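Petrobactin biosynthesis protein AsbB (Bacillus anthracis, PDB 3TO3) catalyses the ATP-dependent condensation of spermidine with citryl-spermidine intermediates, releasing AMP and diphosphate, in the biosynthesis of the catecholate siderophore petrobactin. Local coordinates at residues 73-78 and 530-535; 229-234 and 269-274; 240-245 and 351-356; 563-568 and 591-596. One frame throughout, in Å; residues are numbered along the deposited sequence.

Contact 1: residues 73-78 and 530-535; sequences RERITF and WKEESF. With EDO (1,2-ethanediol), chain H.
E532 keeps an extended chain beyond CG (chi2 163°), which carries CD out toward R75 NH1 and T77 OG1, while R75 bends at chi2 (-96°), with CD turned back beside the carboxylate. The two groups meet with their planes nearly perpendicular: R75 NH1 lies 2.7 Å from E532 OE2 in a salt bridge that reaches the oxygen from above the carboxylate plane. The other oxygen, E532 OE1, takes the hydroxyl T77 OG1 at 2.8 Å on its anti lone pair, and T77 N adds a weak bond. A water donates to OE2 and accepts from I76 N, so OE2 has two partners and OE1 one firm and one weak bond. The contact joins the loop that follows strand 65-74, of the N-terminal antiparallel sheet, to the first turn of helix 532-547, where a glutamate probably also gains from the positive end of the helix dipole. Beside this polar centre I76 gives an apolar edge, its CD1 resting 3.5 Å from E533 CG. R73 NH1 lies 3.5 Å above the centre of the R75 guanidinium. D526 bridges both arginines and probably offsets their repulsion, and T77 OG1 is further bonded to W536 NE1.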
# COMPACT_ATOMS: atom_id res chain seq x y z
N ARG B 73 -29.43 4.57 -23.14
CA ARG B 73 -29.63 4.10 -24.50
C ARG B 73 -28.65 2.98 -24.80
O ARG B 73 -27.56 2.92 -24.22
CB ARG B 73 -29.33 5.25 -25.47
CG ARG B 73 -30.26 6.45 -25.41
CD ARG B 73 -29.68 7.64 -26.22
NE ARG B 73 -28.61 8.30 -25.46
CZ ARG B 73 -27.68 9.10 -25.98
NH1 ARG B 73 -27.63 9.36 -27.30
NH2 ARG B 73 -26.78 9.64 -25.18
N GLU B 74 -29.03 2.12 -25.74
CA GLU B 74 -28.12 1.18 -26.36
C GLU B 74 -27.79 1.68 -27.77
O GLU B 74 -28.69 1.83 -28.61
CB GLU B 74 -28.75 -0.19 -26.42
CG GLU B 74 -27.81 -1.30 -26.83
CD GLU B 74 -28.41 -2.69 -26.61
OE1 GLU B 74 -27.83 -3.50 -25.83
OE2 GLU B 74 -29.47 -2.97 -27.20
N ARG B 75 -26.51 1.93 -28.05
CA ARG B 75 -26.13 2.70 -29.25
C ARG B 75 -25.69 1.83 -30.39
O ARG B 75 -25.08 0.78 -30.15
CB ARG B 75 -24.96 3.57 -28.91
CG ARG B 75 -25.17 4.35 -27.69
CD ARG B 75 -25.66 5.67 -28.16
NE ARG B 75 -24.93 6.65 -27.40
CZ ARG B 75 -24.55 7.83 -27.85
NH1 ARG B 75 -24.80 8.20 -29.11
NH2 ARG B 75 -23.88 8.61 -27.01
N ILE B 76 -25.95 2.25 -31.62
CA ILE B 76 -25.54 1.45 -32.76
C ILE B 76 -24.02 1.32 -32.81
O ILE B 76 -23.51 0.40 -33.48
CB ILE B 76 -26.08 1.96 -34.12
CG1 ILE B 76 -25.21 3.09 -34.64
CG2 ILE B 76 -27.52 2.41 -34.02
CD1 ILE B 76 -25.26 3.20 -36.10
N THR B 77 -23.29 2.13 -32.05
CA THR B 77 -21.84 2.02 -32.14
C THR B 77 -21.45 0.95 -31.10
O THR B 77 -21.16 1.23 -29.95
CB THR B 77 -21.22 3.42 -31.75
OG1 THR B 77 -21.46 4.36 -32.81
CG2 THR B 77 -19.69 3.37 -31.45
N PHE B 78 -21.25 -0.26 -31.61
CA PHE B 78 -20.86 -1.46 -30.84
C PHE B 78 -21.77 -1.84 -29.72
O PHE B 78 -21.36 -2.60 -28.85
CB PHE B 78 -19.42 -1.33 -30.34
CG PHE B 78 -18.45 -1.15 -31.45
CD1 PHE B 78 -18.05 -2.23 -32.20
CD2 PHE B 78 -18.00 0.11 -31.81
CE1 PHE B 78 -17.19 -2.08 -33.26
CE2 PHE B 78 -17.13 0.26 -32.87
CZ PHE B 78 -16.74 -0.84 -33.60
N TRP B 530 -24.78 14.80 -35.53
CA TRP B 530 -24.26 13.96 -36.59
C TRP B 530 -24.57 12.51 -36.18
O TRP B 530 -24.14 12.03 -35.12
CB TRP B 530 -22.75 14.18 -36.74
CG TRP B 530 -22.19 13.57 -37.96
CD1 TRP B 530 -21.61 12.34 -38.08
CD2 TRP B 530 -22.15 14.17 -39.24
NE1 TRP B 530 -21.21 12.13 -39.37
CE2 TRP B 530 -21.53 13.24 -40.11
CE3 TRP B 530 -22.55 15.40 -39.75
CZ2 TRP B 530 -21.33 13.50 -41.45
CZ3 TRP B 530 -22.35 15.65 -41.08
CH2 TRP B 530 -21.75 14.70 -41.92
N LYS B 531 -25.34 11.84 -37.03
CA LYS B 531 -25.85 10.52 -36.73
C LYS B 531 -24.71 9.52 -36.76
O LYS B 531 -23.78 9.64 -37.57
CB LYS B 531 -26.94 10.13 -37.74
CG LYS B 531 -28.36 10.60 -37.37
CD LYS B 531 -29.35 10.45 -38.55
CE LYS B 531 -29.63 8.99 -38.93
NZ LYS B 531 -30.47 8.26 -37.91
N GLU B 532 -24.80 8.53 -35.87
CA GLU B 532 -23.78 7.51 -35.76
C GLU B 532 -23.70 6.69 -37.04
O GLU B 532 -22.59 6.36 -37.48
CB GLU B 532 -24.01 6.62 -34.54
CG GLU B 532 -23.66 7.27 -33.17
CD GLU B 532 -24.30 6.50 -32.01
OE1 GLU B 532 -23.76 5.44 -31.68
OE2 GLU B 532 -25.36 6.91 -31.46
N GLU B 533 -24.86 6.40 -37.63
CA GLU B 533 -24.95 5.73 -38.93
C GLU B 533 -24.12 6.45 -40.01
O GLU B 533 -23.35 5.80 -40.71
CB GLU B 533 -26.42 5.60 -39.41
CG GLU B 533 -27.31 4.82 -38.45
CD GLU B 533 -27.81 5.66 -37.24
OE1 GLU B 533 -27.09 6.58 -36.78
OE2 GLU B 533 -28.94 5.40 -36.76
N SER B 534 -24.28 7.77 -40.13
CA SER B 534 -23.48 8.56 -41.08
C SER B 534 -21.98 8.47 -40.77
O SER B 534 -21.16 8.33 -41.68
CB SER B 534 -23.89 10.04 -41.10
OG SER B 534 -25.26 10.16 -41.37
N PHE B 535 -21.63 8.59 -39.50
CA PHE B 535 -20.23 8.46 -39.08
C PHE B 535 -19.66 7.14 -39.63
O PHE B 535 -18.65 7.15 -40.33
CB PHE B 535 -20.13 8.51 -37.55
CG PHE B 535 -18.74 8.42 -37.02
CD1 PHE B 535 -18.08 9.56 -36.55
CD2 PHE B 535 -18.09 7.19 -36.93
CE1 PHE B 535 -16.78 9.49 -36.04
CE2 PHE B 535 -16.79 7.10 -36.43
CZ PHE B 535 -16.13 8.24 -35.97
C1 EDO H . -27.23 13.13 -40.69
O1 EDO H . -27.22 12.14 -39.67
C2 EDO H . -25.91 13.87 -40.59
O2 EDO H . -26.17 15.23 -40.96
O HOH W 1 -27.29 5.07 -31.60

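Contact 2: residues 229-234 and 269-274; sequences ERIHSM and IYLGES
R230 reaches across from its helix and sets its guanidinium edge on the carbonyl of Y270. R230 NH2 lies 2.7 Å from Y270 O, with an N-H...O angle of 153°, in the plane of the carbonyl; R230 NE adds a weak second bond to the same oxygen at 3.2 Å. An arginine suits this place because its long chain, with CG anti to the backbone N (chi1 169°), can span from helix to strand and still present two donors. Around it lie apolar contacts: M234, present as selenomethionine, sets SE 3.6 Å from I269 CG2, I231 CG2 meets I269 CD1 at 4.0 Å, and I231 CG1 touches L271 CD2. The C-terminal end of helix 221-232 is thus laid against strand 268-273, an outermost strand of a three-stranded antiparallel sheet. In that strand L271 and G272 form a classic beta bulge opposite W193, and the backbone angles of G272 would press any CB against the preceding carbonyl oxygen. One layer further out, I231 also packs on Y241 and F243 of the same sheet. At the helix end S233 OG donates to R230 O at 2.8 Å. The ring of Y270 stands edge-to-face with H8 of the second subunit and packs on L12 of that subunit.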
# COMPACT_ATOMS: atom_id res chain seq x y z
N GLU B 229 34.15 9.75 -11.62
CA GLU B 229 35.17 10.03 -10.62
C GLU B 229 34.61 9.80 -9.24
O GLU B 229 35.35 9.49 -8.31
CB GLU B 229 35.72 11.46 -10.74
CG GLU B 229 37.21 11.53 -11.09
CD GLU B 229 38.11 11.02 -9.95
OE1 GLU B 229 37.62 10.83 -8.81
OE2 GLU B 229 39.32 10.82 -10.21
N ARG B 230 33.30 9.96 -9.09
CA ARG B 230 32.66 9.72 -7.81
C ARG B 230 32.65 8.22 -7.47
O ARG B 230 33.04 7.82 -6.39
CB ARG B 230 31.26 10.33 -7.78
CG ARG B 230 30.44 9.90 -6.58
CD ARG B 230 29.27 10.82 -6.32
NE ARG B 230 28.12 10.12 -5.74
CZ ARG B 230 28.13 9.52 -4.55
NH1 ARG B 230 29.23 9.55 -3.80
NH2 ARG B 230 27.03 8.89 -4.11
N ILE B 231 32.21 7.39 -8.42
CA ILE B 231 32.23 5.94 -8.29
C ILE B 231 33.64 5.45 -7.96
O ILE B 231 33.82 4.61 -7.09
CB ILE B 231 31.75 5.28 -9.60
CG1 ILE B 231 30.34 5.74 -9.96
CG2 ILE B 231 31.81 3.76 -9.52
CD1 ILE B 231 29.86 5.28 -11.33
N HIS B 232 34.64 5.97 -8.66
CA HIS B 232 36.02 5.53 -8.46
C HIS B 232 36.55 5.80 -7.06
O HIS B 232 37.36 5.04 -6.55
CB HIS B 232 36.97 6.16 -9.48
CG HIS B 232 38.38 5.68 -9.34
ND1 HIS B 232 38.78 4.42 -9.74
CD2 HIS B 232 39.48 6.28 -8.83
CE1 HIS B 232 40.07 4.28 -9.49
NE2 HIS B 232 40.52 5.39 -8.94
N SER B 233 36.08 6.88 -6.44
CA SER B 233 36.54 7.27 -5.11
C SER B 233 35.77 6.53 -4.02
O SER B 233 36.01 6.73 -2.83
CB SER B 233 36.37 8.77 -4.93
OG SER B 233 34.98 9.10 -4.92
N MSE B 234 34.81 5.70 -4.42
CA MSE B 234 34.18 4.75 -3.52
C MSE B 234 34.83 3.38 -3.62
O MSE B 234 34.30 2.40 -3.11
CB MSE B 234 32.70 4.62 -3.79
CG MSE B 234 32.03 5.94 -3.91
SE MSE B 234 30.20 5.69 -4.41
CE MSE B 234 29.52 5.51 -2.55
N ILE B 269 24.32 2.95 -7.15
CA ILE B 269 24.99 4.08 -6.54
C ILE B 269 24.30 5.35 -6.99
O ILE B 269 24.09 5.56 -8.20
CB ILE B 269 26.48 4.18 -6.94
CG1 ILE B 269 27.23 2.90 -6.60
CG2 ILE B 269 27.13 5.38 -6.29
CD1 ILE B 269 28.66 2.83 -7.18
N TYR B 270 23.95 6.19 -6.03
CA TYR B 270 23.29 7.44 -6.31
C TYR B 270 24.31 8.45 -6.84
O TYR B 270 25.34 8.67 -6.23
CB TYR B 270 22.61 7.96 -5.03
CG TYR B 270 22.19 9.41 -5.14
CD1 TYR B 270 21.01 9.77 -5.75
CD2 TYR B 270 22.99 10.43 -4.63
CE1 TYR B 270 20.63 11.13 -5.88
CE2 TYR B 270 22.63 11.77 -4.74
CZ TYR B 270 21.45 12.11 -5.36
OH TYR B 270 21.11 13.45 -5.47
N LEU B 271 24.00 9.06 -7.98
CA LEU B 271 24.87 10.07 -8.57
C LEU B 271 24.33 11.50 -8.32
O LEU B 271 25.02 12.33 -7.73
CB LEU B 271 25.13 9.80 -10.05
CG LEU B 271 25.67 8.38 -10.20
CD1 LEU B 271 25.65 7.90 -11.68
CD2 LEU B 271 27.07 8.33 -9.61
N GLY B 272 23.13 11.80 -8.80
CA GLY B 272 22.54 13.12 -8.59
C GLY B 272 21.36 13.41 -9.50
O GLY B 272 20.71 12.49 -10.00
N GLU B 273 21.09 14.69 -9.74
CA GLU B 273 19.89 15.10 -10.46
C GLU B 273 20.21 15.51 -11.88
O GLU B 273 21.32 15.94 -12.15
CB GLU B 273 19.21 16.25 -9.71
CG GLU B 273 19.07 15.94 -8.23
CD GLU B 273 18.29 16.98 -7.45
OE1 GLU B 273 18.92 17.90 -6.89
OE2 GLU B 273 17.05 16.84 -7.38
N SER B 274 19.26 15.32 -12.80
CA SER B 274 19.51 15.76 -14.17
C SER B 274 19.69 17.27 -14.23
O SER B 274 19.19 17.99 -13.37
CB SER B 274 18.40 15.31 -15.11
OG SER B 274 17.14 15.64 -14.59

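Contact 3: residues 240-245 and 351-356; sequences QYLFIP and SSVMYD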
# COMPACT_ATOMS: atom_id res chain seq x y z
N GLN B 240 32.31 -1.04 -14.59
CA GLN B 240 31.37 -2.10 -14.22
C GLN B 240 29.92 -1.61 -14.11
O GLN B 240 29.05 -2.36 -13.63
CB GLN B 240 31.78 -2.80 -12.93
CG GLN B 240 33.10 -3.56 -13.00
CD GLN B 240 32.94 -4.93 -13.62
OE1 GLN B 240 32.87 -5.07 -14.84
NE2 GLN B 240 32.88 -5.95 -12.78
N TYR B 241 29.67 -0.35 -14.48
CA TYR B 241 28.34 0.24 -14.28
C TYR B 241 27.70 0.82 -15.53
O TYR B 241 28.37 1.38 -16.39
CB TYR B 241 28.40 1.35 -13.24
CG TYR B 241 28.73 0.84 -11.86
CD1 TYR B 241 27.75 0.70 -10.91
CD2 TYR B 241 30.03 0.48 -11.53
CE1 TYR B 241 28.05 0.24 -9.65
CE2 TYR B 241 30.34 -0.00 -10.28
CZ TYR B 241 29.33 -0.11 -9.33
OH TYR B 241 29.61 -0.58 -8.07
N LEU B 242 26.38 0.68 -15.61
CA LEU B 242 25.59 1.47 -16.55
C LEU B 242 24.92 2.61 -15.77
O LEU B 242 25.04 2.69 -14.56
CB LEU B 242 24.56 0.58 -17.24
CG LEU B 242 25.16 -0.56 -18.10
CD1 LEU B 242 24.10 -1.58 -18.54
CD2 LEU B 242 25.87 0.02 -19.36
N PHE B 243 24.20 3.48 -16.46
CA PHE B 243 23.61 4.67 -15.85
C PHE B 243 22.17 4.71 -16.21
O PHE B 243 21.84 4.56 -17.39
CB PHE B 243 24.32 5.93 -16.36
CG PHE B 243 25.77 5.98 -15.96
CD1 PHE B 243 26.74 5.33 -16.72
CD2 PHE B 243 26.15 6.61 -14.79
CE1 PHE B 243 28.09 5.36 -16.34
CE2 PHE B 243 27.50 6.64 -14.40
CZ PHE B 243 28.46 6.02 -15.17
N ILE B 244 21.30 4.86 -15.20
CA ILE B 244 19.86 4.87 -15.45
C ILE B 244 19.21 6.06 -14.75
O ILE B 244 19.45 6.32 -13.57
CB ILE B 244 19.26 3.60 -14.81
CG1 ILE B 244 20.15 2.38 -15.10
CG2 ILE B 244 17.82 3.41 -15.22
CD1 ILE B 244 19.50 1.08 -14.73
N PRO B 245 18.34 6.77 -15.48
CA PRO B 245 17.55 7.85 -14.88
C PRO B 245 16.33 7.26 -14.12
O PRO B 245 15.74 6.29 -14.60
CB PRO B 245 17.17 8.70 -16.08
CG PRO B 245 17.14 7.74 -17.23
CD PRO B 245 18.08 6.59 -16.91
N SER B 351 16.42 3.61 -27.45
CA SER B 351 17.39 3.15 -26.48
C SER B 351 16.69 2.72 -25.19
O SER B 351 15.59 3.21 -24.89
CB SER B 351 18.38 4.26 -26.22
OG SER B 351 19.47 3.79 -25.49
N SER B 352 17.30 1.81 -24.44
CA SER B 352 16.67 1.37 -23.20
C SER B 352 17.72 0.78 -22.30
O SER B 352 18.75 0.38 -22.77
CB SER B 352 15.60 0.32 -23.47
OG SER B 352 16.22 -0.89 -23.85
N VAL B 353 17.47 0.77 -21.00
CA VAL B 353 18.42 0.24 -20.05
C VAL B 353 17.65 -0.16 -18.81
O VAL B 353 16.61 0.43 -18.54
CB VAL B 353 19.47 1.29 -19.67
CG1 VAL B 353 18.82 2.42 -18.89
CG2 VAL B 353 20.62 0.65 -18.90
N MSE B 354 18.15 -1.12 -18.06
CA MSE B 354 17.48 -1.56 -16.85
C MSE B 354 18.39 -2.28 -15.84
O MSE B 354 19.47 -2.78 -16.17
CB MSE B 354 16.39 -2.51 -17.22
CG MSE B 354 17.01 -3.85 -17.54
SE MSE B 354 15.74 -5.04 -18.31
CE MSE B 354 16.46 -5.09 -20.14
N TYR B 355 17.93 -2.34 -14.61
CA TYR B 355 18.60 -3.07 -13.56
C TYR B 355 17.57 -4.06 -13.04
O TYR B 355 16.53 -3.66 -12.54
CB TYR B 355 19.00 -2.11 -12.46
CG TYR B 355 19.72 -2.73 -11.29
CD1 TYR B 355 21.11 -2.85 -11.28
CD2 TYR B 355 19.02 -3.19 -10.17
CE1 TYR B 355 21.78 -3.40 -10.20
CE2 TYR B 355 19.69 -3.72 -9.07
CZ TYR B 355 21.06 -3.83 -9.10
OH TYR B 355 21.73 -4.36 -8.01
N ASP B 356 17.84 -5.35 -13.23
CA ASP B 356 16.83 -6.39 -13.03
C ASP B 356 17.47 -7.53 -12.29
O ASP B 356 18.42 -8.11 -12.76
CB ASP B 356 16.30 -6.91 -14.38
CG ASP B 356 15.37 -8.13 -14.23
OD1 ASP B 356 15.35 -9.01 -15.14
OD2 ASP B 356 14.64 -8.19 -13.21
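The flat group that I244 meets is a peptide unit, the one linking M354 to Y355. I244 CD1 sits over its face, 3.7 Å from M354 C and 3.8 Å from Y355 N, and beside it touches Y355 CB at 3.9 Å. The phenol ring of Y355 takes no part: CG is anti to the backbone N (chi1 180°), and its hydroxyl bonds to D262 elsewhere. The ring of F243 is likewise on the far side of its strand, where it packs on L215; its carbonyl oxygen F243 O lies 4.0 Å from V353 CG1 and is bonded by Y211 OH. V353 fills the middle of the contact with both branches. Its CG1 meets I244 CG2 at 3.9 Å, and its CG2 meets L242 CD1 at 4.1 Å. Strand 241-246, at one margin of the three-stranded sheet, here crosses strand 345-355 of the large mixed sheet, the short segments approaching to 7.2 Å at 104°, almost a right angle. Beta-branched isoleucine and valine suit extended strands and offer compact branches. No hydrogen bond passes between the segments, which implies that this buried contact rests mainly on dispersion and, probably, exclusion of water, while the backbones of L242 and I244 bond to strand 192-197.

Contact 4: residues 563-568 and 591-596; sequences YTPTFY and PLYRAR
Y563 and P565 lie just before a two-stranded antiparallel sheet, strands 566-570 and 585-589, and pack on the first turns of helix 591-600, which follows the second strand at once. Two CH-pi contacts carry much of the packing. P565 CG lies over one face of the Y593 ring, 4.0 Å from its centroid, proline being a rigid, flat-sided partner for a tyrosine. R596 CB stands over one face of the Y563 ring, 4.2 Å from the centroid. Plain apolar contact adds L592 CB against Y563 CD1 at 4.1 Å, from the buried side of the helix, where leucine also packs on W536 and F513. No hydrogen bond joins the segments; the carbonyl oxygen Y563 O lies at the edge of the Y593 ring, 3.1 Å from CD2, where the weakly positive C-H edge would probably favour an oxygen. The bonds that position the parts come from outside. N590 joins T564 O through ND2 and L592 N through OD1, while Y563 OH is bonded to E544. R596 is bent at chi2 (76°), which turns CD toward the tyrosine, and NH1 beyond it bonds to N599. The guanidinium is tilted 33° from the phenol ring, and R596 CD comes within 3.5 Å of Y563 CE2.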
# COMPACT_ATOMS: atom_id res chain seq x y z
N TYR B 563 -15.83 -6.27 -41.63
CA TYR B 563 -17.28 -6.07 -41.83
C TYR B 563 -18.11 -7.16 -41.16
O TYR B 563 -19.32 -7.27 -41.43
CB TYR B 563 -17.65 -5.94 -43.31
CG TYR B 563 -16.90 -4.84 -44.02
CD1 TYR B 563 -16.42 -3.74 -43.33
CD2 TYR B 563 -16.70 -4.89 -45.40
CE1 TYR B 563 -15.73 -2.73 -43.97
CE2 TYR B 563 -16.03 -3.88 -46.06
CZ TYR B 563 -15.55 -2.80 -45.34
OH TYR B 563 -14.88 -1.79 -46.00
N THR B 564 -17.47 -8.04 -40.39
CA THR B 564 -18.26 -9.11 -39.74
C THR B 564 -19.37 -8.48 -38.88
O THR B 564 -19.21 -7.38 -38.31
CB THR B 564 -17.39 -10.04 -38.87
OG1 THR B 564 -18.14 -11.23 -38.55
CG2 THR B 564 -16.99 -9.35 -37.58
N PRO B 565 -20.52 -9.16 -38.83
CA PRO B 565 -21.72 -8.67 -38.14
C PRO B 565 -21.48 -8.49 -36.65
O PRO B 565 -21.88 -7.47 -36.08
CB PRO B 565 -22.73 -9.79 -38.36
CG PRO B 565 -22.28 -10.45 -39.66
CD PRO B 565 -20.77 -10.38 -39.61
N THR B 566 -20.82 -9.46 -36.03
CA THR B 566 -20.56 -9.41 -34.60
C THR B 566 -19.12 -9.86 -34.37
O THR B 566 -18.55 -10.58 -35.19
CB THR B 566 -21.51 -10.34 -33.81
OG1 THR B 566 -21.23 -11.68 -34.14
CG2 THR B 566 -22.99 -10.07 -34.16
N PHE B 567 -18.53 -9.41 -33.27
CA PHE B 567 -17.24 -9.94 -32.86
C PHE B 567 -17.09 -9.85 -31.34
O PHE B 567 -17.96 -9.29 -30.67
CB PHE B 567 -16.10 -9.17 -33.51
CG PHE B 567 -15.82 -7.86 -32.86
CD1 PHE B 567 -14.77 -7.72 -31.97
CD2 PHE B 567 -16.62 -6.77 -33.13
CE1 PHE B 567 -14.52 -6.50 -31.35
CE2 PHE B 567 -16.38 -5.55 -32.53
CZ PHE B 567 -15.32 -5.42 -31.63
N TYR B 568 -15.98 -10.38 -30.84
CA TYR B 568 -15.74 -10.52 -29.41
C TYR B 568 -14.81 -9.44 -28.92
O TYR B 568 -13.64 -9.41 -29.26
CB TYR B 568 -15.16 -11.92 -29.09
CG TYR B 568 -16.22 -13.00 -29.01
CD1 TYR B 568 -17.49 -12.71 -28.54
CD2 TYR B 568 -15.96 -14.31 -29.42
CE1 TYR B 568 -18.49 -13.68 -28.46
CE2 TYR B 568 -16.96 -15.30 -29.35
CZ TYR B 568 -18.23 -14.97 -28.86
OH TYR B 568 -19.25 -15.90 -28.77
N PRO B 591 -20.81 -1.92 -36.04
CA PRO B 591 -21.47 -0.91 -36.87
C PRO B 591 -20.90 -0.88 -38.30
O PRO B 591 -21.60 -0.43 -39.20
CB PRO B 591 -21.20 0.42 -36.12
CG PRO B 591 -19.85 0.16 -35.43
CD PRO B 591 -19.89 -1.32 -35.04
N LEU B 592 -19.68 -1.38 -38.53
CA LEU B 592 -19.17 -1.38 -39.91
C LEU B 592 -19.99 -2.31 -40.78
O LEU B 592 -20.07 -2.11 -41.98
CB LEU B 592 -17.72 -1.76 -40.00
CG LEU B 592 -16.76 -0.89 -39.22
CD1 LEU B 592 -15.34 -1.28 -39.61
CD2 LEU B 592 -17.04 0.51 -39.61
N TYR B 593 -20.61 -3.31 -40.17
CA TYR B 593 -21.40 -4.26 -40.94
C TYR B 593 -22.60 -3.64 -41.63
O TYR B 593 -22.79 -3.82 -42.82
CB TYR B 593 -21.89 -5.39 -40.07
CG TYR B 593 -22.86 -6.28 -40.76
CD1 TYR B 593 -24.21 -6.26 -40.43
CD2 TYR B 593 -22.45 -7.16 -41.75
CE1 TYR B 593 -25.12 -7.09 -41.09
CE2 TYR B 593 -23.35 -7.99 -42.40
CZ TYR B 593 -24.68 -7.96 -42.07
OH TYR B 593 -25.58 -8.79 -42.72
N ARG B 594 -23.44 -2.93 -40.89
CA ARG B 594 -24.63 -2.37 -41.49
C ARG B 594 -24.24 -1.24 -42.43
O ARG B 594 -24.81 -1.07 -43.49
CB ARG B 594 -25.63 -1.88 -40.44
CG ARG B 594 -26.99 -1.50 -41.05
CD ARG B 594 -28.08 -1.39 -40.00
NE ARG B 594 -29.39 -1.06 -40.59
CZ ARG B 594 -29.87 0.17 -40.70
NH1 ARG B 594 -31.07 0.37 -41.24
NH2 ARG B 594 -29.16 1.21 -40.28
N ALA B 595 -23.25 -0.46 -42.02
CA ALA B 595 -22.80 0.62 -42.85
C ALA B 595 -22.36 0.09 -44.24
O ALA B 595 -22.73 0.65 -45.27
CB ALA B 595 -21.67 1.36 -42.15
N ARG B 596 -21.60 -1.01 -44.25
CA ARG B 596 -21.21 -1.62 -45.52
C ARG B 596 -22.42 -2.12 -46.33
O ARG B 596 -22.49 -1.92 -47.53
CB ARG B 596 -20.20 -2.74 -45.30
CG ARG B 596 -19.93 -3.56 -46.55
CD ARG B 596 -19.04 -2.85 -47.53
NE ARG B 596 -18.70 -3.73 -48.64
CZ ARG B 596 -18.41 -3.32 -49.87
NH1 ARG B 596 -18.43 -2.04 -50.16
NH2 ARG B 596 -18.13 -4.21 -50.81

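The four contacts form two pairs on opposite sides of the chain's centre. Contacts 1 and 4, with centres 13 Å apart, touch directly: F78 CE1 lies 3.3 Å from P591 CD and 3.6 Å from F567 CE2, so the turn after strand 65-74 packs on both strand 566-570 and the C-terminal helix. Contacts 2 and 3, their centres 14 Å apart, share the three-stranded sheet, where L271 CD1 meets F243 CD2 at 3.4 Å. Between the centres of contacts 1 and 3 lie about 49 Å. ATP binds between these regions: the side chain of T77 is about 14 Å from the nucleotide, and that of V353 about 11 Å from that of the ATP-binding K299. Contacts 2 and 4 lie away from the annotated sites.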